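Local coordinates for protein tRNA (guanine(9)-N1)-methyltransferase (Schizosaccharomyces pombe, PDB 4JWH) that transfers a methyl group from S-adenosyl-L-methionine to N1 of guanine at position 9 of cytoplasmic tRNA, at residues S103-L108 against E180-Q185; A236-D241 against F258-L263; L265-W270 against F274-P279. All coordinates share one frame; numbering follows the deposited sequence.

Contact 1 (S103-L108 against E180-Q185); sequences SIRIVL and EEFESQ
R105 and V107 receive the ring of F182 on one side of the parallel sheet of this SPOUT-type methyltransferase domain. They sit two residues apart on strand 105-109, a central strand, and both point toward segment 180-185. F182 is the first residue past the end of helix 178-181. The R105 side chain can be followed outward. Its CB leads to CG, which stands anti to the carbonyl carbon (chi1 -84°). CG lies 4.1 Å from both CE2 and CZ of F182, at the far end of the ring. The chain then bends about the CB-CG bond and again about CG-CD, so it folds back instead of reaching straight out. The guanidinium ends beside the ring, with NH1 4.0 Å from F182 CE2. Its plane is turned 87° from the ring plane, so the two flat groups do not stack in parallel. On the ring itself, CG of E181 lies over one face, offset toward the rim. F145 of the neighbouring strand 143-147 meets the ring edge-to-face, and I208 of strand 208-212 also touches it. V107 is buried, and its side chain and that of F182 run toward each other from opposite directions. The V107 CG2 methyl reaches CE1 of F182 at 3.7 Å.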
loop_
_atom_site.group_PDB
_atom_site.type_symbol
_atom_site.label_atom_id
_atom_site.label_comp_id
_atom_site.label_asym_id
_atom_site.label_seq_id
_atom_site.Cartn_x
_atom_site.Cartn_y
_atom_site.Cartn_z
ATOM N N SER A 103 12.357 -6.970 6.250
ATOM C CA SER A 103 11.679 -8.218 5.917
ATOM C C SER A 103 10.150 -8.018 5.693
ATOM O O SER A 103 9.456 -8.930 5.249
ATOM C CB SER A 103 11.958 -9.256 7.002
ATOM O OG SER A 103 11.560 -8.731 8.246
ATOM N N ILE A 104 9.623 -6.826 5.975
ATOM C CA ILE A 104 8.176 -6.587 5.773
ATOM C C ILE A 104 7.721 -6.843 4.335
ATOM O O ILE A 104 8.456 -6.544 3.385
ATOM C CB ILE A 104 7.762 -5.181 6.274
ATOM C CG1 ILE A 104 7.909 -5.147 7.796
ATOM C CG2 ILE A 104 6.304 -4.825 5.889
ATOM C CD1 ILE A 104 8.037 -3.733 8.424
ATOM N N ARG A 105 6.536 -7.452 4.190
ATOM C CA ARG A 105 5.826 -7.515 2.918
ATOM C C ARG A 105 4.760 -6.434 2.944
ATOM O O ARG A 105 4.059 -6.297 3.941
ATOM C CB ARG A 105 5.141 -8.868 2.699
ATOM C CG ARG A 105 6.057 -9.966 2.127
ATOM C CD ARG A 105 7.291 -10.207 2.983
ATOM N NE ARG A 105 6.992 -10.521 4.382
ATOM C CZ ARG A 105 6.653 -11.729 4.838
ATOM N NH1 ARG A 105 6.509 -12.757 3.994
ATOM N NH2 ARG A 105 6.441 -11.897 6.140
ATOM N N ILE A 106 4.650 -5.668 1.866
ATOM C CA ILE A 106 3.488 -4.776 1.689
ATOM C C ILE A 106 2.713 -5.218 0.466
ATOM O O ILE A 106 3.277 -5.382 -0.595
ATOM C CB ILE A 106 3.871 -3.264 1.616
ATOM C CG1 ILE A 106 4.517 -2.811 2.948
ATOM C CG2 ILE A 106 2.626 -2.401 1.196
ATOM C CD1 ILE A 106 4.851 -1.292 3.060
ATOM N N VAL A 107 1.414 -5.411 0.627
ATOM C CA VAL A 107 0.558 -5.921 -0.448
ATOM C C VAL A 107 -0.361 -4.831 -1.001
ATOM O O VAL A 107 -1.162 -4.233 -0.250
ATOM C CB VAL A 107 -0.345 -7.067 0.063
ATOM C CG1 VAL A 107 -1.309 -7.517 -0.991
ATOM C CG2 VAL A 107 0.489 -8.244 0.618
ATOM N N LEU A 108 -0.292 -4.611 -2.315
ATOM C CA LEU A 108 -1.351 -3.876 -2.983
ATOM C C LEU A 108 -2.445 -4.866 -3.403
ATOM O O LEU A 108 -2.217 -5.760 -4.260
ATOM C CB LEU A 108 -0.806 -3.055 -4.155
ATOM C CG LEU A 108 0.462 -2.234 -3.868
ATOM C CD1 LEU A 108 0.939 -1.454 -5.082
ATOM C CD2 LEU A 108 0.324 -1.324 -2.615
ATOM N N GLU A 180 -4.698 -16.172 -0.684
ATOM C CA GLU A 180 -4.081 -17.328 -1.317
ATOM C C GLU A 180 -2.587 -17.304 -1.131
ATOM O O GLU A 180 -2.019 -18.279 -0.660
ATOM C CB GLU A 180 -4.452 -17.424 -2.813
ATOM C CG GLU A 180 -5.927 -17.742 -3.026
ATOM C CD GLU A 180 -6.378 -17.697 -4.489
ATOM O OE1 GLU A 180 -7.253 -18.527 -4.837
ATOM O OE2 GLU A 180 -5.914 -16.844 -5.281
ATOM N N GLU A 181 -1.955 -16.181 -1.488
ATOM C CA GLU A 181 -0.515 -16.057 -1.431
ATOM C C GLU A 181 0.062 -16.182 -0.005
ATOM O O GLU A 181 1.156 -16.738 0.176
ATOM C CB GLU A 181 -0.081 -14.762 -2.143
ATOM C CG GLU A 181 1.396 -14.429 -2.105
ATOM C CD GLU A 181 2.241 -15.290 -3.037
ATOM O OE1 GLU A 181 3.432 -15.474 -2.714
ATOM O OE2 GLU A 181 1.727 -15.769 -4.076
ATOM N N PHE A 182 -0.681 -15.689 0.986
ATOM C CA PHE A 182 -0.238 -15.690 2.400
ATOM C C PHE A 182 -1.139 -16.488 3.361
ATOM O O PHE A 182 -1.274 -16.137 4.522
ATOM C CB PHE A 182 -0.066 -14.248 2.910
ATOM C CG PHE A 182 0.959 -13.455 2.136
ATOM C CD1 PHE A 182 0.559 -12.519 1.183
ATOM C CD2 PHE A 182 2.324 -13.705 2.310
ATOM C CE1 PHE A 182 1.519 -11.801 0.445
ATOM C CE2 PHE A 182 3.289 -12.980 1.592
ATOM C CZ PHE A 182 2.893 -12.035 0.659
ATOM N N GLU A 183 -1.751 -17.560 2.863
ATOM C CA GLU A 183 -2.626 -18.438 3.667
ATOM C C GLU A 183 -1.985 -18.911 4.981
ATOM O O GLU A 183 -2.608 -18.821 6.056
ATOM C CB GLU A 183 -3.101 -19.641 2.826
ATOM C CG GLU A 183 -4.307 -20.395 3.424
ATOM C CD GLU A 183 -3.901 -21.433 4.472
ATOM O OE1 GLU A 183 -2.776 -21.983 4.392
ATOM O OE2 GLU A 183 -4.720 -21.692 5.385
ATOM N N SER A 184 -0.745 -19.386 4.893
ATOM C CA SER A 184 0.005 -19.850 6.060
ATOM C C SER A 184 0.364 -18.720 7.053
ATOM O O SER A 184 0.608 -18.984 8.230
ATOM C CB SER A 184 1.272 -20.573 5.610
ATOM O OG SER A 184 2.318 -19.628 5.384
ATOM N N GLN A 185 0.369 -17.474 6.579
ATOM C CA GLN A 185 0.694 -16.326 7.414
ATOM C C GLN A 185 -0.523 -15.455 7.653
ATOM O O GLN A 185 -0.389 -14.273 7.950
ATOM C CB GLN A 185 1.781 -15.471 6.752
ATOM C CG GLN A 185 3.011 -16.235 6.300
ATOM C CD GLN A 185 2.953 -16.641 4.840
ATOM O OE1 GLN A 185 1.920 -17.076 4.343
ATOM N NE2 GLN A 185 4.067 -16.491 4.145
#

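Contact 2 (A236-D241 against F258-L263); sequences AKLPID and FEILSL. With SAH (S-adenosyl-L-homocysteine), chain C.
L238 reaches across to helix 254-267 with both of its methyl groups, one for each of two neighbouring helix residues. CD2 meets CD2 of L261 at 4.1 Å, and the two leucine side chains cross at a slant. CD1 faces CD1 of I260, a looser approach at 4.3 Å. The fork is placed by the first torsion of L238, which sets CG anti to the carbonyl carbon (chi1 -73°). The first side-chain bond of I260 points toward the loop. That of L261 does not, and only the end of its side chain turns in. All three residues are buried. The loop follows strand 234-236 and forms part of the cofactor pocket of the SPOUT fold, here holding S-adenosyl-L-homocysteine. L238 serves both partners. Its backbone N donates to N1 of the adenine at 3.0 Å, and the bond is nearly straight at 173°. Its CG lies 3.7 Å from the same N1, and the methyl groups beyond it reach the helix. I240 adds its CD1, 3.9 Å from N6 of the adenine. L261 also touches L192, and I260 touches L252; both are binding residues for the cofactor.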
loop_
_atom_site.group_PDB
_atom_site.type_symbol
_atom_site.label_atom_id
_atom_site.label_comp_id
_atom_site.label_asym_id
_atom_site.label_seq_id
_atom_site.Cartn_x
_atom_site.Cartn_y
_atom_site.Cartn_z
ATOM N N ALA A 236 -6.416 -1.776 10.705
ATOM C CA ALA A 236 -5.801 -0.692 11.471
ATOM C C ALA A 236 -5.779 0.545 10.599
ATOM O O ALA A 236 -5.473 0.460 9.381
ATOM C CB ALA A 236 -4.385 -1.060 11.871
ATOM N N LYS A 237 -6.100 1.695 11.196
ATOM C CA LYS A 237 -5.928 2.971 10.518
ATOM C C LYS A 237 -4.636 3.648 10.931
ATOM O O LYS A 237 -4.125 3.412 12.022
ATOM C CB LYS A 237 -7.097 3.899 10.809
ATOM C CG LYS A 237 -7.151 4.361 12.249
ATOM C CD LYS A 237 -8.433 5.095 12.485
ATOM C CE LYS A 237 -8.801 5.110 13.984
ATOM N NZ LYS A 237 -9.409 6.451 14.171
ATOM N N LEU A 238 -4.119 4.501 10.056
ATOM C CA LEU A 238 -2.930 5.281 10.328
ATOM C C LEU A 238 -3.193 6.231 11.508
ATOM O O LEU A 238 -4.327 6.725 11.661
ATOM C CB LEU A 238 -2.522 6.092 9.092
ATOM C CG LEU A 238 -1.909 5.293 7.927
ATOM C CD1 LEU A 238 -1.646 6.197 6.750
ATOM C CD2 LEU A 238 -0.623 4.620 8.373
ATOM N N PRO A 239 -2.162 6.481 12.340
ATOM C CA PRO A 239 -2.364 7.359 13.514
ATOM C C PRO A 239 -2.375 8.842 13.110
ATOM O O PRO A 239 -1.602 9.660 13.618
ATOM C CB PRO A 239 -1.180 7.013 14.419
ATOM C CG PRO A 239 -0.090 6.560 13.472
ATOM C CD PRO A 239 -0.783 5.953 12.264
ATOM N N ILE A 240 -3.255 9.163 12.181
ATOM C CA ILE A 240 -3.269 10.471 11.539
ATOM C C ILE A 240 -3.736 11.531 12.532
ATOM O O ILE A 240 -3.031 12.517 12.763
ATOM C CB ILE A 240 -4.138 10.452 10.268
ATOM C CG1 ILE A 240 -3.349 9.875 9.105
ATOM C CG2 ILE A 240 -4.599 11.839 9.911
ATOM C CD1 ILE A 240 -4.079 9.926 7.792
ATOM N N ASP A 241 -4.906 11.320 13.125
ATOM C CA ASP A 241 -5.356 12.172 14.219
ATOM C C ASP A 241 -4.264 12.100 15.291
ATOM O O ASP A 241 -3.658 11.041 15.474
ATOM C CB ASP A 241 -6.701 11.677 14.765
ATOM N N PHE A 258 1.525 4.161 1.157
ATOM C CA PHE A 258 2.796 3.433 0.979
ATOM C C PHE A 258 3.998 4.270 1.411
ATOM O O PHE A 258 4.864 3.805 2.171
ATOM C CB PHE A 258 3.018 2.945 -0.456
ATOM C CG PHE A 258 4.292 2.174 -0.602
ATOM C CD1 PHE A 258 4.307 0.810 -0.363
ATOM C CD2 PHE A 258 5.490 2.825 -0.870
ATOM C CE1 PHE A 258 5.519 0.074 -0.434
ATOM C CE2 PHE A 258 6.697 2.114 -0.920
ATOM C CZ PHE A 258 6.692 0.729 -0.697
ATOM N N GLU A 259 4.072 5.498 0.890
ATOM C CA GLU A 259 5.161 6.408 1.196
ATOM C C GLU A 259 5.269 6.678 2.700
ATOM O O GLU A 259 6.383 6.757 3.274
ATOM C CB GLU A 259 4.975 7.723 0.417
ATOM C CG GLU A 259 5.173 7.598 -1.103
ATOM C CD GLU A 259 4.562 8.792 -1.847
ATOM O OE1 GLU A 259 4.493 8.757 -3.080
ATOM O OE2 GLU A 259 4.099 9.759 -1.173
ATOM N N ILE A 260 4.117 6.842 3.355
ATOM C CA ILE A 260 4.129 7.067 4.799
ATOM C C ILE A 260 4.696 5.847 5.552
ATOM O O ILE A 260 5.530 6.002 6.439
ATOM C CB ILE A 260 2.729 7.463 5.310
ATOM C CG1 ILE A 260 2.400 8.928 4.913
ATOM C CG2 ILE A 260 2.557 7.182 6.841
ATOM C CD1 ILE A 260 0.878 9.118 4.924
ATOM N N LEU A 261 4.252 4.644 5.189
ATOM C CA LEU A 261 4.764 3.410 5.813
ATOM C C LEU A 261 6.267 3.323 5.655
ATOM O O LEU A 261 6.979 3.061 6.618
ATOM C CB LEU A 261 4.111 2.166 5.217
ATOM C CG LEU A 261 2.575 2.119 5.312
ATOM C CD1 LEU A 261 2.085 0.855 4.570
ATOM C CD2 LEU A 261 2.158 2.080 6.792
ATOM N N SER A 262 6.742 3.563 4.446
ATOM C CA SER A 262 8.142 3.440 4.106
ATOM C C SER A 262 8.979 4.451 4.893
ATOM O O SER A 262 10.064 4.126 5.417
ATOM C CB SER A 262 8.290 3.629 2.586
ATOM O OG SER A 262 9.631 3.461 2.158
ATOM N N LEU A 263 8.450 5.664 5.032
ATOM C CA LEU A 263 9.144 6.683 5.808
ATOM C C LEU A 263 9.149 6.388 7.308
ATOM O O LEU A 263 10.090 6.745 8.035
ATOM C CB LEU A 263 8.602 8.074 5.497
ATOM C CG LEU A 263 9.062 8.585 4.109
ATOM C CD1 LEU A 263 8.408 9.935 3.740
ATOM C CD2 LEU A 263 10.547 8.696 4.001
HETATM N N SAH C . -13.132 3.446 0.321
HETATM C CA SAH C . -11.853 2.804 0.060
HETATM C CB SAH C . -10.888 3.930 -0.396
HETATM C CG SAH C . -9.542 3.754 0.171
HETATM S SD SAH C . -8.131 4.715 -0.217
HETATM C C SAH C . -11.552 1.893 1.243
HETATM O O SAH C . -10.475 1.630 1.686
HETATM O OXT SAH C . -12.455 1.314 1.771
HETATM C "C5'" SAH C . -6.998 3.474 -0.695
HETATM C "C4'" SAH C . -6.284 2.691 0.401
HETATM O "O4'" SAH C . -5.396 3.471 1.140
HETATM C "C3'" SAH C . -7.160 1.982 1.441
HETATM O "O3'" SAH C . -7.678 0.769 0.978
HETATM C "C2'" SAH C . -6.257 1.823 2.614
HETATM O "O2'" SAH C . -5.532 0.648 2.446
HETATM C "C1'" SAH C . -5.390 3.046 2.472
HETATM N N9 SAH C . -5.749 4.130 3.402
HETATM C C8 SAH C . -6.156 5.325 3.078
HETATM N N7 SAH C . -6.327 6.095 4.119
HETATM C C5 SAH C . -5.987 5.392 5.155
HETATM C C6 SAH C . -5.924 5.590 6.604
HETATM N N6 SAH C . -6.276 6.733 7.132
HETATM N N1 SAH C . -5.514 4.590 7.346
HETATM C C2 SAH C . -5.156 3.434 6.817
HETATM N N3 SAH C . -5.201 3.175 5.535
HETATM C C4 SAH C . -5.593 4.096 4.664
#

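Contact 3 (L265-W270 against F274-P279); sequences LEYRDW and FMEVIP
Y267 and W270 carry the first segment's side of this contact with F274 and E276. Y267 lies in the last turn of helix 254-267 and points toward the second segment. Its OH comes no nearer than 4.5 Å to OE1 of E276; the hydroxyl is hydrogen-bonded to R93, and the ring makes a cation-pi contact with K272. R268 is the first residue past the helix and has a positive phi (55°). D269 then takes the N-cap position of helix 270-277, where its OD2 accepts from the backbone N of K272. W270 follows. Its carbonyl O accepts from F274 N at 2.9 Å, almost in line with the C=O bond. The same oxygen lies over one face of the F274 ring, toward the rim, 3.2 Å from CD2. The F274 side chain leans back along the helix (chi1 -61°), and this brings CE2 to 3.7 Å from CB of W270. An alanine in place of F274 is likely to leave W270 CB and the W270 carbonyl without the ring that packs on them, opening a gap beside I260 and Y243. The W270 indole turns elsewhere: NE1 donates to T201 O, and the rings of W264 and W270 stack. This is a short connection between two helices, broken at R268 and restarted by the D269 N-cap, with an i to i+4 bond in the first turn of helix 270-277, at the C-terminal end of this SPOUT-type methyltransferase domain.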
loop_
_atom_site.group_PDB
_atom_site.type_symbol
_atom_site.label_atom_id
_atom_site.label_comp_id
_atom_site.label_asym_id
_atom_site.label_seq_id
_atom_site.Cartn_x
_atom_site.Cartn_y
_atom_site.Cartn_z
ATOM N N LEU A 265 9.460 3.371 8.504
ATOM C CA LEU A 265 10.612 2.469 8.636
ATOM C C LEU A 265 11.912 3.253 8.842
ATOM O O LEU A 265 12.710 2.934 9.730
ATOM C CB LEU A 265 10.714 1.525 7.443
ATOM C CG LEU A 265 9.507 0.601 7.320
ATOM C CD1 LEU A 265 9.579 -0.221 6.051
ATOM C CD2 LEU A 265 9.354 -0.296 8.574
ATOM N N GLU A 266 12.108 4.294 8.033
ATOM C CA GLU A 266 13.290 5.136 8.151
ATOM C C GLU A 266 13.347 5.934 9.458
ATOM O O GLU A 266 14.343 5.880 10.184
ATOM C CB GLU A 266 13.365 6.095 6.965
ATOM C CG GLU A 266 14.503 7.085 7.123
ATOM C CD GLU A 266 14.939 7.762 5.828
ATOM O OE1 GLU A 266 14.551 7.318 4.725
ATOM O OE2 GLU A 266 15.706 8.739 5.944
ATOM N N TYR A 267 12.290 6.690 9.744
ATOM C CA TYR A 267 12.353 7.651 10.846
ATOM C C TYR A 267 11.875 7.057 12.165
ATOM O O TYR A 267 12.313 7.489 13.231
ATOM C CB TYR A 267 11.515 8.912 10.527
ATOM C CG TYR A 267 11.889 9.656 9.262
ATOM C CD1 TYR A 267 13.228 9.905 8.932
ATOM C CD2 TYR A 267 10.904 10.133 8.397
ATOM C CE1 TYR A 267 13.576 10.622 7.743
ATOM C CE2 TYR A 267 11.239 10.844 7.217
ATOM C CZ TYR A 267 12.569 11.070 6.896
ATOM O OH TYR A 267 12.888 11.781 5.744
ATOM N N ARG A 268 10.976 6.071 12.081
ATOM C CA ARG A 268 10.243 5.542 13.257
ATOM C C ARG A 268 9.479 6.598 14.076
ATOM O O ARG A 268 9.330 6.494 15.315
ATOM C CB ARG A 268 11.133 4.623 14.096
ATOM C CG ARG A 268 11.521 3.344 13.335
ATOM C CD ARG A 268 12.432 2.459 14.152
ATOM N NE ARG A 268 11.693 1.728 15.179
ATOM C CZ ARG A 268 11.160 0.515 15.003
ATOM N NH1 ARG A 268 11.285 -0.116 13.833
ATOM N NH2 ARG A 268 10.488 -0.066 16.002
ATOM N N ASP A 269 8.944 7.575 13.341
ATOM C CA ASP A 269 8.330 8.791 13.862
ATOM C C ASP A 269 7.180 9.069 12.890
ATOM O O ASP A 269 7.411 9.337 11.691
ATOM C CB ASP A 269 9.431 9.878 13.823
ATOM C CG ASP A 269 8.944 11.279 14.221
ATOM O OD1 ASP A 269 9.828 12.133 14.491
ATOM O OD2 ASP A 269 7.728 11.543 14.270
ATOM N N TRP A 270 5.933 8.965 13.353
ATOM C CA TRP A 270 4.833 9.167 12.404
ATOM C C TRP A 270 4.744 10.620 11.991
ATOM O O TRP A 270 4.394 10.906 10.861
ATOM C CB TRP A 270 3.461 8.685 12.916
ATOM C CG TRP A 270 3.407 7.229 13.163
ATOM C CD1 TRP A 270 3.527 6.597 14.370
ATOM C CD2 TRP A 270 3.176 6.209 12.190
ATOM N NE1 TRP A 270 3.424 5.236 14.198
ATOM C CE2 TRP A 270 3.201 4.973 12.871
ATOM C CE3 TRP A 270 2.985 6.219 10.795
ATOM C CZ2 TRP A 270 3.037 3.750 12.212
ATOM C CZ3 TRP A 270 2.819 4.998 10.132
ATOM C CH2 TRP A 270 2.855 3.779 10.851
ATOM N N PHE A 274 4.303 11.955 8.118
ATOM C CA PHE A 274 3.187 12.803 7.715
ATOM C C PHE A 274 3.687 14.168 7.188
ATOM O O PHE A 274 3.234 14.639 6.159
ATOM C CB PHE A 274 2.201 13.036 8.880
ATOM C CG PHE A 274 1.570 11.790 9.415
ATOM C CD1 PHE A 274 1.209 10.753 8.578
ATOM C CD2 PHE A 274 1.289 11.672 10.784
ATOM C CE1 PHE A 274 0.594 9.611 9.085
ATOM C CE2 PHE A 274 0.673 10.534 11.293
ATOM C CZ PHE A 274 0.329 9.501 10.433
ATOM N N MET A 275 4.626 14.784 7.899
ATOM C CA MET A 275 5.142 16.110 7.517
ATOM C C MET A 275 5.761 16.105 6.126
ATOM O O MET A 275 5.643 17.073 5.360
ATOM C CB MET A 275 6.091 16.659 8.581
ATOM C CG MET A 275 5.351 17.029 9.874
ATOM S SD MET A 275 6.418 17.675 11.177
ATOM C CE MET A 275 6.482 19.414 10.706
ATOM N N GLU A 276 6.356 14.977 5.774
ATOM C CA GLU A 276 6.986 14.824 4.481
ATOM C C GLU A 276 5.974 14.520 3.371
ATOM O O GLU A 276 6.081 15.032 2.268
ATOM C CB GLU A 276 8.067 13.735 4.566
ATOM C CG GLU A 276 9.155 13.851 3.520
ATOM C CD GLU A 276 9.960 15.142 3.637
ATOM O OE1 GLU A 276 10.487 15.449 4.743
ATOM O OE2 GLU A 276 10.061 15.851 2.606
ATOM N N VAL A 277 4.974 13.701 3.662
ATOM C CA VAL A 277 4.085 13.253 2.594
ATOM C C VAL A 277 2.866 14.156 2.487
ATOM O O VAL A 277 2.374 14.418 1.404
ATOM C CB VAL A 277 3.686 11.779 2.799
ATOM C CG1 VAL A 277 2.636 11.344 1.823
ATOM C CG2 VAL A 277 4.936 10.894 2.713
ATOM N N ILE A 278 2.379 14.632 3.613
ATOM C CA ILE A 278 1.188 15.477 3.608
ATOM C C ILE A 278 1.456 16.749 4.468
ATOM O O ILE A 278 0.806 16.968 5.488
ATOM C CB ILE A 278 -0.085 14.644 4.053
ATOM C CG1 ILE A 278 0.159 13.935 5.400
ATOM C CG2 ILE A 278 -0.447 13.589 2.990
ATOM C CD1 ILE A 278 -1.084 13.489 6.125
ATOM N N PRO A 279 2.457 17.567 4.086
ATOM C CA PRO A 279 2.722 18.715 4.972
ATOM C C PRO A 279 1.495 19.628 5.069
ATOM O O PRO A 279 0.782 19.790 4.092
ATOM C CB PRO A 279 3.874 19.452 4.289
ATOM C CG PRO A 279 3.942 18.934 2.906
ATOM C CD PRO A 279 3.304 17.573 2.879
#

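In the fold
Helix 254-267 ties the three contacts together. Contacts 2 and 3 both use it, and their centres lie about 8 Å apart. P239 joins them: its CG packs on W270 CD2 at 3.5 Å. Contact 1 lies farther off, its centre about 18 Å from that of contact 2 and about 24 Å from that of contact 3. It still meets both, because I106 of strand 105-109, and I104 just before it, pack against the helix. I106 CD1 reaches L261 CD1 at 3.8 Å, and I104 CD1 reaches L265 CD2 at 3.7 Å. Contact 2 binds S-adenosyl-L-homocysteine directly. The side chain of F274 is about 8 Å from the bound S-adenosyl-L-homocysteine. The side chain of V107 is about 10 Å from the bound S-adenosyl-L-homocysteine.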